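Local coordinates for protein alpha-1,2-mannosidase (Trichoderma reesei, PDB 1HCU) that probably trims alpha-1,2-linked mannose residues from high-mannose N-glycans, acting as a calcium-dependent family 47 glycosidase, at residues 340-350 with 416-425; 426-434 with 445-453. All blocks are in the same frame, centred on the assembly; numbering follows the deposited sequence.

Interaction 1. Residues 340-350 with 416-425; sequences FGTYTQTASGI and EALSAIEDAC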
ATOM      1  N   PHE A 340       2.695  15.433   5.086  1.00 11.79           N
ATOM      2  CA  PHE A 340       4.006  15.411   5.718  1.00 12.82           C
ATOM      3  C   PHE A 340       3.980  16.353   6.920  1.00 11.93           C
ATOM      4  O   PHE A 340       4.729  16.174   7.874  1.00 13.78           O
ATOM      5  CB  PHE A 340       5.107  15.851   4.759  1.00 12.86           C
ATOM      6  CG  PHE A 340       6.455  15.928   5.408  1.00 12.60           C
ATOM      7  CD1 PHE A 340       7.160  14.768   5.720  1.00 13.58           C
ATOM      8  CD2 PHE A 340       6.990  17.157   5.769  1.00 10.90           C
ATOM      9  CE1 PHE A 340       8.382  14.836   6.388  1.00 16.23           C
ATOM     10  CE2 PHE A 340       8.204  17.237   6.435  1.00 14.85           C
ATOM     11  CZ  PHE A 340       8.906  16.073   6.746  1.00 13.75           C
ATOM     12  N   GLY A 341       3.099  17.349   6.864  1.00 13.27           N
ATOM     13  CA  GLY A 341       2.963  18.300   7.956  1.00 11.59           C
ATOM     14  C   GLY A 341       2.489  17.638   9.243  1.00 11.95           C
ATOM     15  O   GLY A 341       2.647  18.212  10.325  1.00 11.25           O
ATOM     16  N   THR A 342       1.896  16.446   9.139  1.00  9.78           N
ATOM     17  CA  THR A 342       1.431  15.734  10.340  1.00 11.65           C
ATOM     18  C   THR A 342       2.608  14.954  10.927  1.00 12.32           C
ATOM     19  O   THR A 342       2.540  14.431  12.040  1.00 11.20           O
ATOM     20  CB  THR A 342       0.257  14.748  10.042  1.00 10.45           C
ATOM     21  OG1 THR A 342       0.686  13.734   9.121  1.00 10.26           O
ATOM     22  CG2 THR A 342      -0.942  15.497   9.462  1.00  7.56           C
ATOM     23  N   TYR A 343       3.687  14.885  10.153  1.00 12.31           N
ATOM     24  CA  TYR A 343       4.915  14.212  10.573  1.00 14.70           C
ATOM     25  C   TYR A 343       5.795  15.255  11.280  1.00 15.38           C
ATOM     26  O   TYR A 343       6.124  15.127  12.459  1.00 14.58           O
ATOM     27  CB  TYR A 343       5.673  13.683   9.348  1.00 13.57           C
ATOM     28  CG  TYR A 343       5.517  12.209   9.042  1.00 14.56           C
ATOM     29  CD1 TYR A 343       6.564  11.321   9.288  1.00 14.06           C
ATOM     30  CD2 TYR A 343       4.339  11.703   8.482  1.00 13.61           C
ATOM     31  CE1 TYR A 343       6.451   9.970   8.985  1.00 12.11           C
ATOM     32  CE2 TYR A 343       4.212  10.349   8.175  1.00 12.95           C
ATOM     33  CZ  TYR A 343       5.275   9.486   8.430  1.00 14.75           C
ATOM     34  OH  TYR A 343       5.165   8.144   8.152  1.00 12.53           O
ATOM     35  N   THR A 344       6.142  16.292  10.521  1.00 16.04           N
ATOM     36  CA  THR A 344       7.013  17.385  10.953  1.00 18.26           C
ATOM     37  C   THR A 344       6.530  18.204  12.153  1.00 17.20           C
ATOM     38  O   THR A 344       7.332  18.863  12.810  1.00 16.68           O
ATOM     39  CB  THR A 344       7.284  18.364   9.752  1.00 19.27           C
ATOM     40  OG1 THR A 344       8.347  19.264  10.074  1.00 23.25           O
ATOM     41  CG2 THR A 344       6.037  19.179   9.435  1.00 18.48           C
ATOM     42  N   GLN A 345       5.240  18.158  12.464  1.00 17.48           N
ATOM     43  CA  GLN A 345       4.754  18.949  13.587  1.00 16.48           C
ATOM     44  C   GLN A 345       4.538  18.221  14.915  1.00 16.71           C
ATOM     45  O   GLN A 345       4.237  18.863  15.929  1.00 17.43           O
ATOM     46  CB  GLN A 345       3.495  19.715  13.171  1.00 14.13           C
ATOM     47  CG  GLN A 345       3.750  20.608  11.960  1.00 13.73           C
ATOM     48  CD  GLN A 345       2.578  21.505  11.611  1.00 15.96           C
ATOM     49  OE1 GLN A 345       2.432  22.600  12.161  1.00 15.79           O
ATOM     50  NE2 GLN A 345       1.726  21.038  10.694  1.00 14.93           N
ATOM     51  N   THR A 346       4.698  16.900  14.938  1.00 14.34           N
ATOM     52  CA  THR A 346       4.538  16.180  16.198  1.00 15.42           C
ATOM     53  C   THR A 346       5.863  16.264  16.954  1.00 16.40           C
ATOM     54  O   THR A 346       6.870  16.724  16.409  1.00 16.73           O
ATOM     55  CB  THR A 346       4.188  14.683  15.994  1.00 15.19           C
ATOM     56  OG1 THR A 346       5.280  14.017  15.345  1.00 13.94           O
ATOM     57  CG2 THR A 346       2.923  14.539  15.149  1.00 15.03           C
ATOM     58  N   ALA A 347       5.868  15.812  18.202  1.00 16.65           N
ATOM     59  CA  ALA A 347       7.079  15.846  19.004  1.00 15.65           C
ATOM     60  C   ALA A 347       8.091  14.830  18.482  1.00 16.28           C
ATOM     61  O   ALA A 347       9.293  15.081  18.496  1.00 16.63           O
ATOM     62  CB  ALA A 347       6.751  15.570  20.473  1.00 15.76           C
ATOM     63  N   SER A 348       7.618  13.687  17.999  1.00 16.37           N
ATOM     64  CA  SER A 348       8.543  12.681  17.488  1.00 15.15           C
ATOM     65  C   SER A 348       8.933  12.923  16.024  1.00 14.09           C
ATOM     66  O   SER A 348       9.903  12.342  15.530  1.00 14.14           O
ATOM     67  CB  SER A 348       7.939  11.283  17.613  1.00 15.28           C
ATOM     68  OG  SER A 348       6.810  11.148  16.767  1.00 18.50           O
ATOM     69  N   GLY A 349       8.186  13.779  15.337  1.00 11.48           N
ATOM     70  CA  GLY A 349       8.477  14.022  13.939  1.00 12.57           C
ATOM     71  C   GLY A 349       7.877  12.916  13.078  1.00 13.45           C
ATOM     72  O   GLY A 349       8.179  12.815  11.894  1.00 13.20           O
ATOM     73  N   ILE A 350       7.021  12.089  13.678  1.00 14.44           N
ATOM     74  CA  ILE A 350       6.356  10.991  12.977  1.00 14.70           C
ATOM     75  C   ILE A 350       4.846  11.257  12.925  1.00 15.73           C
ATOM     76  O   ILE A 350       4.260  11.709  13.911  1.00 15.75           O
ATOM     77  CB  ILE A 350       6.618   9.631  13.698  1.00 15.60           C
ATOM     78  CG1 ILE A 350       8.124   9.334  13.694  1.00 15.43           C
ATOM     79  CG2 ILE A 350       5.843   8.499  13.009  1.00 14.03           C
ATOM     80  CD1 ILE A 350       8.537   8.136  14.536  1.00 14.22           C
ATOM     81  N   GLU A 416      14.088  13.347   6.481  1.00 18.62           N
ATOM     82  CA  GLU A 416      13.644  13.772   7.799  1.00 20.25           C
ATOM     83  C   GLU A 416      12.648  12.742   8.317  1.00 19.23           C
ATOM     84  O   GLU A 416      12.614  12.458   9.516  1.00 19.59           O
ATOM     85  CB  GLU A 416      12.987  15.153   7.734  1.00 22.68           C
ATOM     86  CG  GLU A 416      13.960  16.301   7.514  1.00 28.91           C
ATOM     87  CD  GLU A 416      13.256  17.605   7.162  1.00 31.98           C
ATOM     88  OE1 GLU A 416      12.187  17.882   7.752  1.00 34.94           O
ATOM     89  OE2 GLU A 416      13.777  18.352   6.301  1.00 34.93           O
ATOM     90  N   ALA A 417      11.851  12.179   7.406  1.00 17.75           N
ATOM     91  CA  ALA A 417      10.858  11.169   7.767  1.00 17.52           C
ATOM     92  C   ALA A 417      11.531   9.861   8.206  1.00 16.85           C
ATOM     93  O   ALA A 417      11.213   9.338   9.278  1.00 16.08           O
ATOM     94  CB  ALA A 417       9.899  10.914   6.596  1.00 18.07           C
ATOM     95  N   LEU A 418      12.457   9.339   7.398  1.00 15.34           N
ATOM     96  CA  LEU A 418      13.153   8.104   7.765  1.00 15.17           C
ATOM     97  C   LEU A 418      13.883   8.301   9.097  1.00 15.48           C
ATOM     98  O   LEU A 418      13.765   7.470   9.993  1.00 15.95           O
ATOM     99  CB  LEU A 418      14.174   7.666   6.692  1.00 16.84           C
ATOM    100  CG  LEU A 418      14.999   6.424   7.121  1.00 20.24           C
ATOM    101  CD1 LEU A 418      14.357   5.145   6.604  1.00 17.01           C
ATOM    102  CD2 LEU A 418      16.423   6.524   6.621  1.00 19.84           C
ATOM    103  N   SER A 419      14.619   9.405   9.230  1.00 14.48           N
ATOM    104  CA  SER A 419      15.361   9.688  10.465  1.00 14.57           C
ATOM    105  C   SER A 419      14.475   9.705  11.709  1.00 13.03           C
ATOM    106  O   SER A 419      14.824   9.113  12.737  1.00 13.69           O
ATOM    107  CB  SER A 419      16.096  11.030  10.364  1.00 14.58           C
ATOM    108  OG  SER A 419      17.011  11.030   9.289  1.00 16.72           O
ATOM    109  N   ALA A 420      13.342  10.396  11.628  1.00 11.24           N
ATOM    110  CA  ALA A 420      12.426  10.456  12.763  1.00 11.88           C
ATOM    111  C   ALA A 420      11.942   9.047  13.095  1.00 12.62           C
ATOM    112  O   ALA A 420      11.881   8.655  14.265  1.00 15.93           O
ATOM    113  CB  ALA A 420      11.242  11.361  12.450  1.00  7.11           C
ATOM    114  N   ILE A 421      11.615   8.284  12.059  1.00 13.51           N
ATOM    115  CA  ILE A 421      11.139   6.917  12.228  1.00 14.71           C
ATOM    116  C   ILE A 421      12.154   6.010  12.929  1.00 16.89           C
ATOM    117  O   ILE A 421      11.813   5.330  13.896  1.00 18.19           O
ATOM    118  CB  ILE A 421      10.768   6.288  10.861  1.00 14.03           C
ATOM    119  CG1 ILE A 421       9.515   6.970  10.302  1.00 12.26           C
ATOM    120  CG2 ILE A 421      10.570   4.785  11.008  1.00 13.04           C
ATOM    121  CD1 ILE A 421       9.139   6.518   8.904  1.00  7.69           C
ATOM    122  N   GLU A 422      13.399   5.988  12.466  1.00 17.82           N
ATOM    123  CA  GLU A 422      14.357   5.114  13.125  1.00 20.22           C
ATOM    124  C   GLU A 422      14.816   5.580  14.497  1.00 20.01           C
ATOM    125  O   GLU A 422      15.152   4.753  15.343  1.00 21.32           O
ATOM    126  CB  GLU A 422      15.567   4.820  12.229  1.00 23.89           C
ATOM    127  CG  GLU A 422      16.292   5.994  11.634  1.00 28.91           C
ATOM    128  CD  GLU A 422      17.488   5.541  10.801  1.00 32.97           C
ATOM    129  OE1 GLU A 422      17.363   4.514  10.095  1.00 33.06           O
ATOM    130  OE2 GLU A 422      18.547   6.208  10.843  1.00 35.31           O
ATOM    131  N   ASP A 423      14.811   6.886  14.739  1.00 18.64           N
ATOM    132  CA  ASP A 423      15.226   7.379  16.047  1.00 20.16           C
ATOM    133  C   ASP A 423      14.225   6.976  17.133  1.00 19.58           C
ATOM    134  O   ASP A 423      14.609   6.736  18.276  1.00 20.85           O
ATOM    135  CB  ASP A 423      15.393   8.907  16.044  1.00 21.27           C
ATOM    136  CG  ASP A 423      16.568   9.373  15.195  1.00 24.33           C
ATOM    137  OD1 ASP A 423      17.601   8.672  15.152  1.00 26.31           O
ATOM    138  OD2 ASP A 423      16.469  10.456  14.585  1.00 26.62           O
ATOM    139  N   ALA A 424      12.945   6.891  16.780  1.00 18.66           N
ATOM    140  CA  ALA A 424      11.930   6.524  17.762  1.00 17.63           C
ATOM    141  C   ALA A 424      11.501   5.062  17.678  1.00 17.09           C
ATOM    142  O   ALA A 424      11.168   4.453  18.691  1.00 17.83           O
ATOM    143  CB  ALA A 424      10.716   7.434  17.622  1.00 17.67           C
ATOM    144  N   CYS A 425      11.526   4.492  16.476  1.00 16.66           N
ATOM    145  CA  CYS A 425      11.109   3.108  16.294  1.00 15.06           C
ATOM    146  C   CYS A 425      12.209   2.070  16.493  1.00 16.59           C
ATOM    147  O   CYS A 425      11.931   0.872  16.600  1.00 16.73           O
ATOM    148  CB  CYS A 425      10.451   2.951  14.927  1.00 15.68           C
ATOM    149  SG  CYS A 425       8.949   3.927  14.774  1.00 13.19           S
TER
HETATM  150  O   HOH W   1      11.856  10.723  16.114  1.00 12.71           O
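Ile-350 reaches across to helix 416-425 with the tip of its longer branch: CD1 lies 3.4 Å from Ala-420 O and packs against the CA of Ile-421, the methyl of Ala-424 and the sulfur of Cys-425. This reach follows from the torsions, since CG1 stands anti to the carbonyl carbon (chi1 -62°) and CD1 continues in an extended line. One turn before Ala-424, the Ala-420 methyl points at the backbone of the loop, with its CB 3.4 Å from Gly-349 O and nearly as close to Ser-348 O. The CA atoms of Gly-349 and Ala-420 are 5.4 Å apart; a beta carbon at Gly-349 would probably come tight against that methyl, and the backbone angles there already call for glycine. A water donates to both Ser-348 O and Ala-420 O, joining loop and helix where no direct hydrogen bond does.

The helical part of the contact belongs to the (alpha/alpha)7 barrel of family 47 glycosidases: the axes of segments 340-344 and 416-425 approach to 10.9 Å at 47°, and Leu-395 and Leu-398 of helix 393-405 pack beside them. Here the aromatic rings take over. The edge of Phe-340 meets the Ala-417 methyl, CE1 to CB 4.2 Å, while CZ approaches Glu-416 OE1 with ring and carboxylate planes turned 69° apart. Tyr-343 sets its CE1 4.3 Å from Ala-417 CB and receives Ile-421 CD1 at its edge; Ile-350 C lies over one face, offset towards the rim. The Tyr-343 hydroxyl is hydrogen-bonded to His-307 NE2, which fixes the far end of the ring.

Interaction 2. Residues 426-434 with 445-453; sequences RAGSAYSSI and ASDDMESFW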
ATOM      1  N   ARG A 426      13.456   2.526  16.542  1.00 17.25           N
ATOM      2  CA  ARG A 426      14.586   1.641  16.787  1.00 17.42           C
ATOM      3  C   ARG A 426      14.227   0.943  18.103  1.00 18.10           C
ATOM      4  O   ARG A 426      13.983   1.604  19.108  1.00 18.09           O
ATOM      5  CB  ARG A 426      15.856   2.489  16.950  1.00 18.54           C
ATOM      6  CG  ARG A 426      17.141   1.765  17.340  1.00 18.70           C
ATOM      7  CD  ARG A 426      17.735   0.942  16.213  1.00 19.34           C
ATOM      8  NE  ARG A 426      17.454  -0.476  16.393  1.00 24.64           N
ATOM      9  CZ  ARG A 426      18.087  -1.273  17.249  1.00 23.15           C
ATOM     10  NH1 ARG A 426      19.063  -0.808  18.016  1.00 23.90           N
ATOM     11  NH2 ARG A 426      17.717  -2.541  17.355  1.00 26.78           N
ATOM     12  N   ALA A 427      14.153  -0.384  18.095  1.00 18.64           N
ATOM     13  CA  ALA A 427      13.804  -1.129  19.308  1.00 18.31           C
ATOM     14  C   ALA A 427      14.341  -2.556  19.299  1.00 18.76           C
ATOM     15  O   ALA A 427      14.316  -3.237  18.274  1.00 20.96           O
ATOM     16  CB  ALA A 427      12.288  -1.155  19.484  1.00 17.64           C
ATOM     17  N   GLY A 428      14.818  -3.010  20.453  1.00 19.44           N
ATOM     18  CA  GLY A 428      15.348  -4.361  20.559  1.00 18.16           C
ATOM     19  C   GLY A 428      16.305  -4.734  19.449  1.00 16.78           C
ATOM     20  O   GLY A 428      17.300  -4.054  19.248  1.00 19.45           O
ATOM     21  N   SER A 429      16.004  -5.802  18.722  1.00 15.82           N
ATOM     22  CA  SER A 429      16.869  -6.263  17.641  1.00 17.27           C
ATOM     23  C   SER A 429      16.734  -5.485  16.327  1.00 17.83           C
ATOM     24  O   SER A 429      17.616  -5.567  15.470  1.00 15.75           O
ATOM     25  CB  SER A 429      16.617  -7.748  17.357  1.00 17.81           C
ATOM     26  OG  SER A 429      16.651  -8.510  18.551  1.00 21.96           O
ATOM     27  N   ALA A 430      15.637  -4.747  16.160  1.00 17.66           N
ATOM     28  CA  ALA A 430      15.430  -3.982  14.929  1.00 17.77           C
ATOM     29  C   ALA A 430      14.568  -2.733  15.112  1.00 16.70           C
ATOM     30  O   ALA A 430      14.983  -1.769  15.752  1.00 16.18           O
ATOM     31  CB  ALA A 430      14.824  -4.884  13.856  1.00 17.48           C
ATOM     32  N   TYR A 431      13.370  -2.756  14.531  1.00 15.85           N
ATOM     33  CA  TYR A 431      12.444  -1.628  14.618  1.00 15.13           C
ATOM     34  C   TYR A 431      11.050  -2.127  14.971  1.00 14.71           C
ATOM     35  O   TYR A 431      10.674  -3.256  14.653  1.00 16.04           O
ATOM     36  CB  TYR A 431      12.418  -0.844  13.294  1.00 14.81           C
ATOM     37  CG  TYR A 431      13.779  -0.324  12.870  1.00 13.85           C
ATOM     38  CD1 TYR A 431      14.674  -1.143  12.181  1.00 13.96           C
ATOM     39  CD2 TYR A 431      14.201   0.958  13.228  1.00 14.69           C
ATOM     40  CE1 TYR A 431      15.960  -0.701  11.863  1.00 14.84           C
ATOM     41  CE2 TYR A 431      15.489   1.414  12.918  1.00 15.71           C
ATOM     42  CZ  TYR A 431      16.363   0.575  12.239  1.00 16.60           C
ATOM     43  OH  TYR A 431      17.653   0.993  11.971  1.00 17.04           O
ATOM     44  N   SER A 432      10.274  -1.276  15.615  1.00 13.67           N
ATOM     45  CA  SER A 432       8.950  -1.680  16.039  1.00 15.51           C
ATOM     46  C   SER A 432       7.931  -0.554  16.025  1.00 14.91           C
ATOM     47  O   SER A 432       8.280   0.624  15.972  1.00 14.40           O
ATOM     48  CB  SER A 432       9.038  -2.262  17.458  1.00 15.49           C
ATOM     49  OG  SER A 432       7.756  -2.445  18.028  1.00 19.35           O
ATOM     50  N   SER A 433       6.664  -0.946  16.072  1.00 15.83           N
ATOM     51  CA  SER A 433       5.557  -0.007  16.112  1.00 17.41           C
ATOM     52  C   SER A 433       5.693   0.729  17.434  1.00 17.39           C
ATOM     53  O   SER A 433       6.189   0.167  18.413  1.00 17.69           O
ATOM     54  CB  SER A 433       4.224  -0.757  16.102  1.00 18.62           C
ATOM     55  OG  SER A 433       4.167  -1.701  15.051  1.00 22.27           O
ATOM     56  N   ILE A 434       5.242   1.977  17.458  1.00 17.81           N
ATOM     57  CA  ILE A 434       5.314   2.800  18.657  1.00 16.67           C
ATOM     58  C   ILE A 434       3.937   3.263  19.125  1.00 18.18           C
ATOM     59  O   ILE A 434       3.023   3.449  18.318  1.00 18.57           O
ATOM     60  CB  ILE A 434       6.217   4.020  18.425  1.00 13.73           C
ATOM     61  CG1 ILE A 434       5.804   4.740  17.133  1.00 14.61           C
ATOM     62  CG2 ILE A 434       7.664   3.569  18.374  1.00 11.88           C
ATOM     63  CD1 ILE A 434       6.521   6.056  16.893  1.00 13.03           C
ATOM     64  N   ALA A 445       7.657   1.199  22.477  1.00 18.77           N
ATOM     65  CA  ALA A 445       7.440   0.243  21.391  1.00 19.44           C
ATOM     66  C   ALA A 445       6.346  -0.745  21.756  1.00 20.21           C
ATOM     67  O   ALA A 445       6.238  -1.143  22.912  1.00 21.80           O
ATOM     68  CB  ALA A 445       8.731  -0.515  21.113  1.00 17.89           C
ATOM     69  N   SER A 446       5.539  -1.145  20.775  1.00 19.89           N
ATOM     70  CA  SER A 446       4.466  -2.108  21.031  1.00 18.88           C
ATOM     71  C   SER A 446       4.914  -3.522  20.667  1.00 20.16           C
ATOM     72  O   SER A 446       4.113  -4.450  20.632  1.00 20.86           O
ATOM     73  CB  SER A 446       3.189  -1.724  20.269  1.00 16.39           C
ATOM     74  OG  SER A 446       3.432  -1.458  18.899  1.00 15.75           O
ATOM     75  N   ASP A 447       6.210  -3.661  20.400  1.00 21.34           N
ATOM     76  CA  ASP A 447       6.828  -4.944  20.072  1.00 22.70           C
ATOM     77  C   ASP A 447       6.250  -5.660  18.849  1.00 22.87           C
ATOM     78  O   ASP A 447       5.664  -6.737  18.957  1.00 24.21           O
ATOM     79  CB  ASP A 447       6.764  -5.853  21.305  1.00 24.46           C
ATOM     80  CG  ASP A 447       7.631  -7.090  21.170  1.00 26.88           C
ATOM     81  OD1 ASP A 447       8.727  -6.997  20.573  1.00 27.02           O
ATOM     82  OD2 ASP A 447       7.218  -8.154  21.680  1.00 27.77           O
ATOM     83  N   ASP A 448       6.423  -5.061  17.676  1.00 22.40           N
ATOM     84  CA  ASP A 448       5.926  -5.653  16.440  1.00 20.70           C
ATOM     85  C   ASP A 448       6.572  -5.006  15.218  1.00 18.35           C
ATOM     86  O   ASP A 448       6.786  -3.800  15.180  1.00 18.94           O
ATOM     87  CB  ASP A 448       4.404  -5.525  16.361  1.00 20.58           C
ATOM     88  CG  ASP A 448       3.845  -6.047  15.048  1.00 23.96           C
ATOM     89  OD1 ASP A 448       4.048  -7.239  14.728  1.00 19.70           O
ATOM     90  OD2 ASP A 448       3.200  -5.255  14.330  1.00 28.06           O
ATOM     91  N   MET A 449       6.896  -5.829  14.231  1.00 16.96           N
ATOM     92  CA  MET A 449       7.526  -5.360  13.006  1.00 15.85           C
ATOM     93  C   MET A 449       6.788  -5.975  11.816  1.00 14.82           C
ATOM     94  O   MET A 449       7.104  -7.077  11.369  1.00 13.71           O
ATOM     95  CB  MET A 449       9.010  -5.756  13.003  1.00 15.80           C
ATOM     96  CG  MET A 449       9.803  -5.242  11.810  1.00 18.50           C
ATOM     97  SD  MET A 449      11.619  -5.231  12.092  1.00 22.51           S
ATOM     98  CE  MET A 449      12.085  -6.811  11.426  1.00 19.34           C
ATOM     99  N   GLU A 450       5.791  -5.250  11.323  1.00 15.47           N
ATOM    100  CA  GLU A 450       4.977  -5.695  10.200  1.00 16.20           C
ATOM    101  C   GLU A 450       5.802  -5.935   8.941  1.00 15.79           C
ATOM    102  O   GLU A 450       6.816  -5.270   8.714  1.00 15.42           O
ATOM    103  CB  GLU A 450       3.891  -4.663   9.919  1.00 18.47           C
ATOM    104  CG  GLU A 450       2.893  -4.523  11.048  1.00 22.70           C
ATOM    105  CD  GLU A 450       1.855  -5.621  11.044  1.00 25.48           C
ATOM    106  OE1 GLU A 450       1.131  -5.752  12.054  1.00 26.25           O
ATOM    107  OE2 GLU A 450       1.752  -6.347  10.030  1.00 28.81           O
ATOM    108  N   SER A 451       5.347  -6.872   8.115  1.00 14.64           N
ATOM    109  CA  SER A 451       6.062  -7.200   6.888  1.00 13.86           C
ATOM    110  C   SER A 451       6.187  -6.025   5.909  1.00 13.30           C
ATOM    111  O   SER A 451       7.201  -5.905   5.218  1.00 11.28           O
ATOM    112  CB  SER A 451       5.408  -8.411   6.197  1.00 12.78           C
ATOM    113  OG  SER A 451       4.134  -8.099   5.665  1.00 15.69           O
ATOM    114  N   PHE A 452       5.178  -5.154   5.843  1.00 12.50           N
ATOM    115  CA  PHE A 452       5.266  -4.021   4.921  1.00 12.33           C
ATOM    116  C   PHE A 452       6.427  -3.067   5.265  1.00 12.47           C
ATOM    117  O   PHE A 452       6.766  -2.174   4.491  1.00 10.88           O
ATOM    118  CB  PHE A 452       3.924  -3.271   4.836  1.00 13.39           C
ATOM    119  CG  PHE A 452       3.330  -2.904   6.170  1.00 13.92           C
ATOM    120  CD1 PHE A 452       3.962  -1.988   6.994  1.00 11.98           C
ATOM    121  CD2 PHE A 452       2.113  -3.449   6.579  1.00 13.18           C
ATOM    122  CE1 PHE A 452       3.400  -1.611   8.205  1.00 14.63           C
ATOM    123  CE2 PHE A 452       1.539  -3.079   7.794  1.00 16.15           C
ATOM    124  CZ  PHE A 452       2.184  -2.155   8.610  1.00 13.20           C
ATOM    125  N   TRP A 453       7.040  -3.263   6.429  1.00 13.03           N
ATOM    126  CA  TRP A 453       8.193  -2.449   6.798  1.00 13.63           C
ATOM    127  C   TRP A 453       9.261  -2.833   5.769  1.00 13.88           C
ATOM    128  O   TRP A 453       9.916  -1.968   5.186  1.00 16.48           O
ATOM    129  CB  TRP A 453       8.645  -2.795   8.213  1.00 13.22           C
ATOM    130  CG  TRP A 453       9.985  -2.243   8.619  1.00 13.01           C
ATOM    131  CD1 TRP A 453      11.063  -2.964   9.043  1.00 13.20           C
ATOM    132  CD2 TRP A 453      10.368  -0.861   8.707  1.00 12.60           C
ATOM    133  NE1 TRP A 453      12.093  -2.121   9.393  1.00 12.48           N
ATOM    134  CE2 TRP A 453      11.693  -0.827   9.198  1.00 12.01           C
ATOM    135  CE3 TRP A 453       9.720   0.349   8.424  1.00 11.58           C
ATOM    136  CZ2 TRP A 453      12.384   0.370   9.413  1.00 13.33           C
ATOM    137  CZ3 TRP A 453      10.405   1.540   8.636  1.00 12.45           C
ATOM    138  CH2 TRP A 453      11.728   1.540   9.127  1.00 13.43           C
TER
HETATM  139  O   HOH W   2       4.880  -2.809  12.540  1.00 21.79           O
HETATM  140  O   HOH W   3       1.755   0.395  18.208  1.00 15.30           O
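Ile-434 and Ala-445 form a single backbone bridge, CA to CA 4.3 Å, and the neighbouring bonds bring residues 432-434 alongside 445-449. Ser-446 N donates to Ser-433 O at 2.8 Å, and Ser-433 N donates to Asp-448 O at 3.0 Å. Ser-432 OG works from within this backbone network. Standing anti to its own N (chi1 169°), it accepts a nearly straight bond from Asp-448 N (3.0 Å, 166°) and donates to Ser-433 O on a lone pair. An alanine here would remove both bonds and is likely to leave the amide of Asp-448 without its acceptor and Ser-433 O with one donor fewer. A water joins Ser-433 OG to Glu-450 N.

Towards the other end, Met-449 bends at chi3, bringing SD 3.4 Å from Tyr-431 O and 3.7 Å from Ala-430 CB. Trp-453 places CZ2 over one face of the Tyr-431 ring, 3.8 Å from CG, with the planes 47° apart; its NE1 is hydrogen-bonded to Ser-26 OG of helix 13-33. The whole combines a two-stranded beta hairpin, closed by a type II' turn from Ala-427 to Ala-430, with the lead-in to helix 451-465.

Overall arrangement
The two contacts follow one another along the chain: helix 408-425, which carries the second half of interaction 1, runs straight into the hairpin that begins interaction 2. Their centres are 15 Å apart, on the same side of the chain's centre. They also touch in space. Cys-425 O and Ser-432 N, 2.9 Å apart, probably form a hydrogen bond; Glu-422 CB packs on Tyr-431 CE2, and Ile-350 CD1 meets Ile-434 CD1. Helices 326-344, 408-425 and 451-465 are thereby connected through loops and the hairpin. The side chains of Tyr-343 and Trp-453 lie about 7 and 10 Å from that of Glu-393, a predicted active-site residue, so both contacts lie near the probable catalytic region.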